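Local coordinates for protein L-tyrosine isonitrile synthase (PDB 3E59) that builds the isonitrile group on L-tyrosine during paerucumarin biosynthesis, taking the isonitrile carbon from C2 of D-ribulose 5-phosphate, at residues Y22-P27 with W277-H282; A85-L90 with I141-A146; A201-L206 with D225-A230. All coordinates share one frame; numbering follows the deposited sequence.

Contact 1 of 3, residues Y22-P27 with W277-H282; sequences YRRRYP and WLTPWH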
# COMPACT_ATOMS: atom_id res chain seq x y z
N TYR A 22 7.64 -12.32 2.79
CA TYR A 22 6.40 -11.64 2.39
C TYR A 22 6.61 -10.61 1.28
O TYR A 22 5.78 -9.71 1.08
CB TYR A 22 5.76 -10.98 3.61
CG TYR A 22 5.52 -11.95 4.75
CD1 TYR A 22 4.45 -12.85 4.72
CD2 TYR A 22 6.39 -12.00 5.84
CE1 TYR A 22 4.25 -13.76 5.75
CE2 TYR A 22 6.19 -12.91 6.87
CZ TYR A 22 5.12 -13.77 6.82
OH TYR A 22 4.90 -14.67 7.83
N ARG A 23 7.71 -10.74 0.54
CA ARG A 23 8.08 -9.73 -0.46
C ARG A 23 7.19 -9.81 -1.71
O ARG A 23 6.92 -10.90 -2.24
CB ARG A 23 9.57 -9.85 -0.81
CG ARG A 23 10.08 -8.70 -1.67
CD ARG A 23 11.58 -8.76 -1.94
NE ARG A 23 11.98 -9.95 -2.68
CZ ARG A 23 12.32 -9.99 -3.97
NH1 ARG A 23 12.32 -8.88 -4.70
NH2 ARG A 23 12.68 -11.15 -4.52
N ARG A 24 6.71 -8.65 -2.16
CA ARG A 24 6.05 -8.56 -3.46
C ARG A 24 7.12 -8.56 -4.55
O ARG A 24 8.10 -7.80 -4.46
CB ARG A 24 5.26 -7.26 -3.59
CG ARG A 24 4.10 -7.18 -2.69
CD ARG A 24 3.33 -5.91 -2.91
NE ARG A 24 2.44 -5.72 -1.77
CZ ARG A 24 1.13 -5.93 -1.76
NH1 ARG A 24 0.47 -6.32 -2.86
NH2 ARG A 24 0.46 -5.72 -0.64
N ARG A 25 6.95 -9.43 -5.54
CA ARG A 25 7.82 -9.47 -6.72
C ARG A 25 6.98 -9.07 -7.92
O ARG A 25 5.76 -9.21 -7.87
CB ARG A 25 8.36 -10.89 -6.94
CG ARG A 25 9.21 -11.45 -5.80
CD ARG A 25 9.83 -12.78 -6.20
NE ARG A 25 10.80 -12.62 -7.29
CZ ARG A 25 11.19 -13.59 -8.11
NH1 ARG A 25 10.71 -14.82 -8.00
NH2 ARG A 25 12.08 -13.32 -9.06
N TYR A 26 7.62 -8.56 -8.98
CA TYR A 26 6.92 -8.33 -10.24
C TYR A 26 6.47 -9.68 -10.79
O TYR A 26 7.29 -10.58 -10.91
CB TYR A 26 7.82 -7.59 -11.25
CG TYR A 26 8.15 -6.18 -10.83
CD1 TYR A 26 7.25 -5.13 -11.05
CD2 TYR A 26 9.36 -5.90 -10.18
CE1 TYR A 26 7.56 -3.83 -10.65
CE2 TYR A 26 9.67 -4.60 -9.78
CZ TYR A 26 8.78 -3.58 -10.01
OH TYR A 26 9.08 -2.31 -9.61
N PRO A 27 5.16 -9.83 -11.11
CA PRO A 27 4.66 -11.11 -11.67
C PRO A 27 5.51 -11.56 -12.86
O PRO A 27 5.74 -12.75 -13.04
CB PRO A 27 3.23 -10.76 -12.13
CG PRO A 27 2.82 -9.63 -11.24
CD PRO A 27 4.07 -8.84 -10.96
N TRP A 277 0.16 -7.14 -7.21
CA TRP A 277 -0.34 -5.76 -7.20
C TRP A 277 -1.62 -5.55 -6.35
O TRP A 277 -2.04 -4.41 -6.13
CB TRP A 277 -0.59 -5.27 -8.65
CG TRP A 277 0.68 -5.06 -9.42
CD1 TRP A 277 1.27 -5.94 -10.29
CD2 TRP A 277 1.54 -3.92 -9.36
NE1 TRP A 277 2.43 -5.40 -10.79
CE2 TRP A 277 2.63 -4.16 -10.23
CE3 TRP A 277 1.50 -2.70 -8.66
CZ2 TRP A 277 3.67 -3.23 -10.42
CZ3 TRP A 277 2.53 -1.77 -8.86
CH2 TRP A 277 3.60 -2.05 -9.73
N LEU A 278 -2.24 -6.64 -5.91
CA LEU A 278 -3.53 -6.54 -5.25
C LEU A 278 -3.37 -6.12 -3.79
O LEU A 278 -2.53 -6.67 -3.08
CB LEU A 278 -4.31 -7.86 -5.34
CG LEU A 278 -5.78 -7.84 -4.87
CD1 LEU A 278 -6.60 -6.77 -5.62
CD2 LEU A 278 -6.42 -9.22 -5.06
N THR A 279 -4.20 -5.17 -3.38
CA THR A 279 -4.23 -4.67 -2.01
C THR A 279 -5.67 -4.75 -1.45
O THR A 279 -6.63 -4.78 -2.23
CB THR A 279 -3.70 -3.24 -1.94
OG1 THR A 279 -4.53 -2.40 -2.73
CG2 THR A 279 -2.23 -3.16 -2.45
N PRO A 280 -5.82 -4.84 -0.11
CA PRO A 280 -7.14 -5.01 0.53
C PRO A 280 -8.19 -3.94 0.24
O PRO A 280 -9.38 -4.23 0.30
CB PRO A 280 -6.81 -5.07 2.02
CG PRO A 280 -5.42 -4.55 2.17
CD PRO A 280 -4.72 -4.84 0.88
N TRP A 281 -7.78 -2.72 -0.11
CA TRP A 281 -8.74 -1.67 -0.46
C TRP A 281 -9.21 -1.73 -1.91
O TRP A 281 -10.01 -0.90 -2.33
CB TRP A 281 -8.21 -0.28 -0.10
CG TRP A 281 -6.80 0.02 -0.58
CD1 TRP A 281 -6.44 0.72 -1.70
CD2 TRP A 281 -5.57 -0.37 0.06
NE1 TRP A 281 -5.07 0.77 -1.81
CE2 TRP A 281 -4.51 0.12 -0.75
CE3 TRP A 281 -5.27 -1.08 1.23
CZ2 TRP A 281 -3.16 -0.09 -0.42
CZ3 TRP A 281 -3.92 -1.29 1.56
CH2 TRP A 281 -2.88 -0.79 0.74
N HIS A 282 -8.72 -2.72 -2.66
CA HIS A 282 -9.11 -2.97 -4.06
C HIS A 282 -9.68 -4.38 -4.23
O HIS A 282 -9.98 -4.79 -5.34
CB HIS A 282 -7.92 -2.79 -5.00
CG HIS A 282 -7.56 -1.36 -5.25
ND1 HIS A 282 -8.16 -0.60 -6.23
CD2 HIS A 282 -6.67 -0.55 -4.63
CE1 HIS A 282 -7.64 0.62 -6.22
NE2 HIS A 282 -6.74 0.68 -5.25
O HOH W 1 -1.91 -6.92 -0.26
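Two loops meet here, and Arg-24 of the first reaches across to Leu-278 and Thr-279 of the second. The 22-27 loop follows helix 11-20, and the 277-282 loop leads into strand 284-287. Arg-24 NH1 gives a nearly straight hydrogen bond to Leu-278 O, 3.0 Å long with an N-H...O angle of 170°. The oxygen lies in the guanidinium plane, but the nitrogen stands above the carbonyl plane. The Arg-24 chain runs extended from CG to NE, which carries the guanidinium over to the second loop. A water closes a small ring: it accepts from Arg-24 NH2 at 2.7 Å and donates to Leu-278 O at 2.9 Å. Apart from exposed Pro-27, the contact is buried near the middle of the chain, where the loop after the parallel-sheet strand 265-267 turns toward the mixed sheet. Arg-24 NE also bonds to Ile-268 O, and NH1 to Asp-276 O. The Thr-279 CG2 methyl is in loose van der Waals contact with Arg-24 NH2 at 4.1 Å. Trp-277 supplies the apolar half. Its CZ2 meets Tyr-26 CE1 at 3.9 Å, crossing obliquely. Its CD1 lies 4.1 Å from Pro-27 CD, the proline at about a right angle.

Contact 2 of 3, residues A85-L90 with I141-A146; sequences AERLSL and IEEIGA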
# COMPACT_ATOMS: atom_id res chain seq x y z
N ALA A 85 -10.60 -7.70 4.92
CA ALA A 85 -9.34 -7.56 4.18
C ALA A 85 -8.36 -6.58 4.86
O ALA A 85 -7.19 -6.92 5.07
CB ALA A 85 -9.61 -7.16 2.73
N GLU A 86 -8.83 -5.38 5.21
CA GLU A 86 -7.99 -4.45 6.00
C GLU A 86 -7.61 -5.04 7.35
O GLU A 86 -6.46 -4.92 7.78
CB GLU A 86 -8.70 -3.12 6.26
CG GLU A 86 -8.59 -2.11 5.14
CD GLU A 86 -9.61 -2.34 4.05
OE1 GLU A 86 -10.37 -3.33 4.12
OE2 GLU A 86 -9.67 -1.51 3.14
N ARG A 87 -8.59 -5.68 8.01
CA ARG A 87 -8.42 -6.17 9.38
C ARG A 87 -7.30 -7.19 9.48
O ARG A 87 -6.42 -7.07 10.34
CB ARG A 87 -9.72 -6.76 9.94
CG ARG A 87 -9.55 -7.35 11.36
CD ARG A 87 -10.88 -7.81 11.93
NE ARG A 87 -11.96 -6.86 11.70
CZ ARG A 87 -12.31 -5.89 12.54
NH1 ARG A 87 -11.66 -5.72 13.69
NH2 ARG A 87 -13.32 -5.08 12.23
N LEU A 88 -7.33 -8.18 8.60
CA LEU A 88 -6.29 -9.21 8.60
C LEU A 88 -4.94 -8.68 8.14
O LEU A 88 -3.90 -9.16 8.59
CB LEU A 88 -6.73 -10.40 7.75
CG LEU A 88 -7.88 -11.22 8.32
CD1 LEU A 88 -8.41 -12.13 7.26
CD2 LEU A 88 -7.42 -12.02 9.55
N SER A 89 -4.95 -7.70 7.24
CA SER A 89 -3.70 -7.07 6.80
C SER A 89 -3.03 -6.30 7.94
O SER A 89 -1.81 -6.41 8.15
CB SER A 89 -3.93 -6.16 5.60
OG SER A 89 -4.43 -6.90 4.50
N LEU A 90 -3.83 -5.51 8.67
CA LEU A 90 -3.29 -4.73 9.79
C LEU A 90 -2.83 -5.63 10.93
O LEU A 90 -1.85 -5.33 11.62
CB LEU A 90 -4.32 -3.72 10.30
CG LEU A 90 -4.68 -2.56 9.34
CD1 LEU A 90 -6.03 -1.95 9.73
CD2 LEU A 90 -3.55 -1.52 9.31
N ILE A 141 -7.53 -0.57 14.15
CA ILE A 141 -6.25 -0.80 14.81
C ILE A 141 -6.45 -1.04 16.32
O ILE A 141 -5.89 -1.99 16.87
CB ILE A 141 -5.23 0.35 14.53
CG1 ILE A 141 -4.80 0.30 13.05
CG2 ILE A 141 -4.00 0.23 15.44
CD1 ILE A 141 -4.00 1.51 12.57
N GLU A 142 -7.27 -0.21 16.96
CA GLU A 142 -7.57 -0.36 18.38
C GLU A 142 -8.25 -1.68 18.73
O GLU A 142 -7.88 -2.32 19.72
CB GLU A 142 -8.41 0.81 18.91
CG GLU A 142 -7.77 2.18 18.76
CD GLU A 142 -6.56 2.38 19.65
OE1 GLU A 142 -6.75 2.70 20.85
OE2 GLU A 142 -5.42 2.24 19.15
N GLU A 143 -9.23 -2.09 17.93
CA GLU A 143 -9.98 -3.30 18.27
C GLU A 143 -9.28 -4.64 17.99
O GLU A 143 -9.61 -5.66 18.59
CB GLU A 143 -11.39 -3.26 17.70
CG GLU A 143 -11.54 -3.61 16.28
CD GLU A 143 -12.95 -3.30 15.79
OE1 GLU A 143 -13.59 -2.38 16.33
OE2 GLU A 143 -13.41 -3.98 14.85
N ILE A 144 -8.29 -4.65 17.09
CA ILE A 144 -7.46 -5.83 16.94
C ILE A 144 -6.41 -5.88 18.04
O ILE A 144 -5.84 -6.94 18.29
CB ILE A 144 -6.81 -5.98 15.52
CG1 ILE A 144 -5.70 -4.95 15.29
CG2 ILE A 144 -7.87 -5.94 14.42
CD1 ILE A 144 -5.11 -4.97 13.85
N GLY A 145 -6.18 -4.75 18.71
CA GLY A 145 -5.24 -4.66 19.83
C GLY A 145 -3.82 -4.44 19.34
O GLY A 145 -2.86 -4.82 20.02
N ALA A 146 -3.69 -3.82 18.17
CA ALA A 146 -2.39 -3.60 17.57
C ALA A 146 -1.73 -2.40 18.24
O ALA A 146 -2.29 -1.30 18.25
CB ALA A 146 -2.52 -3.37 16.09
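Glu-143 OE2 is gripped by two nitrogens of Arg-87, NH1 at 2.7 Å and NH2 at 2.8 Å. This salt bridge joins helix 84-103 to the C-terminal end of helix 127-144. The grip is end-on and both bonds go to one oxygen, so each is bent, with N-H...O angles of 142° and 136°. NH1 uses the anti lone pair of OE2, and NH2 comes nearly along the C-O axis. The guanidinium and carboxylate planes are nearly coplanar. The Arg-87 chain bends at chi3 (-44°), which brings the guanidinium to the acid. Helix 127-144 ends in a Schellman motif with Gly-145 at C-prime, and Ala-146 N bonds back to Ile-141 O at 3.1 Å. The ion pair lies at the surface, and inward from it the packing is apolar. Ile-144 serves both sides: its CG2 lies against Arg-87 CG, and its CD1 reaches Leu-90 CB at 3.8 Å. Leu-90 also packs on Leu-137 of helix 127-144. Deeper in, Leu-90 CD1 meets Ile-141 CG1 at 4.2 Å, the two side chains crossing at about a right angle.

Contact 3 of 3, residues A201-L206 with D225-A230; sequences AITRFL and DAKERA
Leu-206 sits tightly on the backbone of the facing helix, its CD1 only 3.4 Å from Ala-230 N. Helices 193-210 and 219-247 pack here at a steep angle, 125° between their N-to-C directions, with the axes of the short segments 8.2 Å apart. The close approach is consistent with the small alanines at this point. Ala-226 and Ala-230 are one turn apart on the second helix, and both point at the first. Ala-226 CB touches Thr-203 O at 3.6 Å and also meets Leu-206 CB. Ala-230 CB is met by Thr-203 OG1 at 3.5 Å and by Ile-202 CG2. The CG2 methyl of Ile-202 is anti to the backbone N, and this branch makes the touch while the CG1 branch turns from the second helix. No direct hydrogen bond crosses the contact.

The looser margins are polar and carry water. On one, Lys-227 is exposed; its CG packs against Thr-203 CG2, and a water joins its NZ to Thr-203 OG1. That hydroxyl is also bonded to Tyr-199 O. On the other, a second water accepts from Arg-229 NH2 at 2.6 Å and donates to Leu-206 O. Arg-229 bends at chi3 and holds Asp-225 OD2 side-on through NE and NH2. Both nitrogens come from the same face of the carboxylate. Arg-229 NH1 bonds to Leu-122 O. Arg-124 lies close to Arg-229 with like charge, and its ion pair with Asp-225 is long and weak.

Ile-202 and Leu-206 continue the apolar seam onto Val-233, further along helix 219-247. On its other side, helix 193-210 packs through Ala-201, Arg-204 and Phe-205 against Trp-277, in the loop between strands 265-267 and 284-287.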
# COMPACT_ATOMS: atom_id res chain seq x y z
N ALA A 201 0.51 -0.88 -14.23
CA ALA A 201 -0.27 -1.34 -13.09
C ALA A 201 -1.21 -0.27 -12.54
O ALA A 201 -2.40 -0.52 -12.28
CB ALA A 201 0.65 -1.83 -12.01
N ILE A 202 -0.67 0.94 -12.37
CA ILE A 202 -1.46 2.07 -11.92
C ILE A 202 -2.57 2.41 -12.92
O ILE A 202 -3.68 2.76 -12.51
CB ILE A 202 -0.58 3.32 -11.63
CG1 ILE A 202 0.51 3.00 -10.58
CG2 ILE A 202 -1.46 4.51 -11.21
CD1 ILE A 202 0.02 2.34 -9.24
N THR A 203 -2.28 2.32 -14.21
CA THR A 203 -3.31 2.49 -15.25
C THR A 203 -4.42 1.46 -15.04
O THR A 203 -5.61 1.79 -15.07
CB THR A 203 -2.71 2.36 -16.66
OG1 THR A 203 -1.66 3.32 -16.83
CG2 THR A 203 -3.78 2.60 -17.74
N ARG A 204 -4.03 0.21 -14.78
CA ARG A 204 -5.02 -0.85 -14.58
C ARG A 204 -5.94 -0.61 -13.39
O ARG A 204 -7.14 -0.88 -13.50
CB ARG A 204 -4.36 -2.23 -14.53
CG ARG A 204 -5.37 -3.39 -14.56
CD ARG A 204 -4.71 -4.75 -14.53
NE ARG A 204 -4.02 -5.01 -13.27
CZ ARG A 204 -2.70 -4.93 -13.09
NH1 ARG A 204 -1.92 -4.59 -14.12
NH2 ARG A 204 -2.16 -5.18 -11.90
N PHE A 205 -5.40 -0.12 -12.26
CA PHE A 205 -6.22 0.19 -11.08
C PHE A 205 -7.25 1.27 -11.42
O PHE A 205 -8.42 1.16 -11.07
CB PHE A 205 -5.40 0.74 -9.90
CG PHE A 205 -4.33 -0.19 -9.38
CD1 PHE A 205 -4.33 -1.54 -9.66
CD2 PHE A 205 -3.33 0.33 -8.55
CE1 PHE A 205 -3.33 -2.37 -9.15
CE2 PHE A 205 -2.32 -0.50 -8.03
CZ PHE A 205 -2.32 -1.84 -8.34
N LEU A 206 -6.79 2.33 -12.07
CA LEU A 206 -7.66 3.44 -12.46
C LEU A 206 -8.71 3.00 -13.47
O LEU A 206 -9.89 3.34 -13.34
CB LEU A 206 -6.83 4.61 -13.02
CG LEU A 206 -5.85 5.20 -11.99
CD1 LEU A 206 -4.92 6.17 -12.66
CD2 LEU A 206 -6.58 5.88 -10.83
N ASP A 225 -8.39 7.69 -20.60
CA ASP A 225 -8.50 8.48 -19.37
C ASP A 225 -7.57 7.97 -18.26
O ASP A 225 -6.84 8.76 -17.64
CB ASP A 225 -9.95 8.50 -18.88
CG ASP A 225 -10.13 9.38 -17.66
OD1 ASP A 225 -9.93 10.60 -17.77
OD2 ASP A 225 -10.47 8.83 -16.59
N ALA A 226 -7.60 6.66 -18.01
CA ALA A 226 -6.76 6.05 -16.97
C ALA A 226 -5.28 6.26 -17.22
O ALA A 226 -4.50 6.51 -16.29
CB ALA A 226 -7.07 4.55 -16.84
N LYS A 227 -4.88 6.14 -18.48
CA LYS A 227 -3.48 6.34 -18.87
C LYS A 227 -2.99 7.75 -18.52
O LYS A 227 -1.86 7.92 -18.05
CB LYS A 227 -3.31 6.09 -20.36
CG LYS A 227 -3.32 4.63 -20.78
CD LYS A 227 -3.10 4.53 -22.28
CE LYS A 227 -1.63 4.39 -22.60
NZ LYS A 227 -1.10 3.07 -22.13
N GLU A 228 -3.84 8.75 -18.76
CA GLU A 228 -3.49 10.13 -18.44
C GLU A 228 -3.44 10.37 -16.94
O GLU A 228 -2.48 10.95 -16.44
CB GLU A 228 -4.42 11.13 -19.15
N ARG A 229 -4.45 9.89 -16.21
CA ARG A 229 -4.48 10.05 -14.76
C ARG A 229 -3.41 9.28 -14.00
O ARG A 229 -3.01 9.71 -12.92
CB ARG A 229 -5.88 9.75 -14.19
CG ARG A 229 -6.85 10.90 -14.43
CD ARG A 229 -8.18 10.69 -13.75
NE ARG A 229 -8.86 9.53 -14.30
CZ ARG A 229 -9.25 8.47 -13.60
NH1 ARG A 229 -9.08 8.42 -12.29
NH2 ARG A 229 -9.85 7.47 -14.22
N ALA A 230 -2.92 8.18 -14.57
CA ALA A 230 -1.86 7.38 -13.94
C ALA A 230 -0.56 8.17 -13.71
O ALA A 230 0.11 7.96 -12.71
CB ALA A 230 -1.60 6.10 -14.72
O HOH W 2 -0.81 2.06 -19.39
O HOH W 3 -11.63 5.60 -13.86

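How the contacts relate
Contact 1 lies nearest the centre of the chain and touches both others, and along the chain both are nested in the loop it closes. Through Pro-280 and Trp-277, its 277-282 loop touches contacts 2 and 3 respectively. Contacts 2 and 3 share no element and do not touch, lying on opposite sides of the chain's centre with their centres about 29 Å apart. Their chemistry differs. Contact 1 joins loops through a buried arginine-to-carbonyl bond and indole packing, contact 2 pairs a surface salt bridge with aliphatic packing, and contact 3 is a buried helix crossing whose direct contacts are van der Waals.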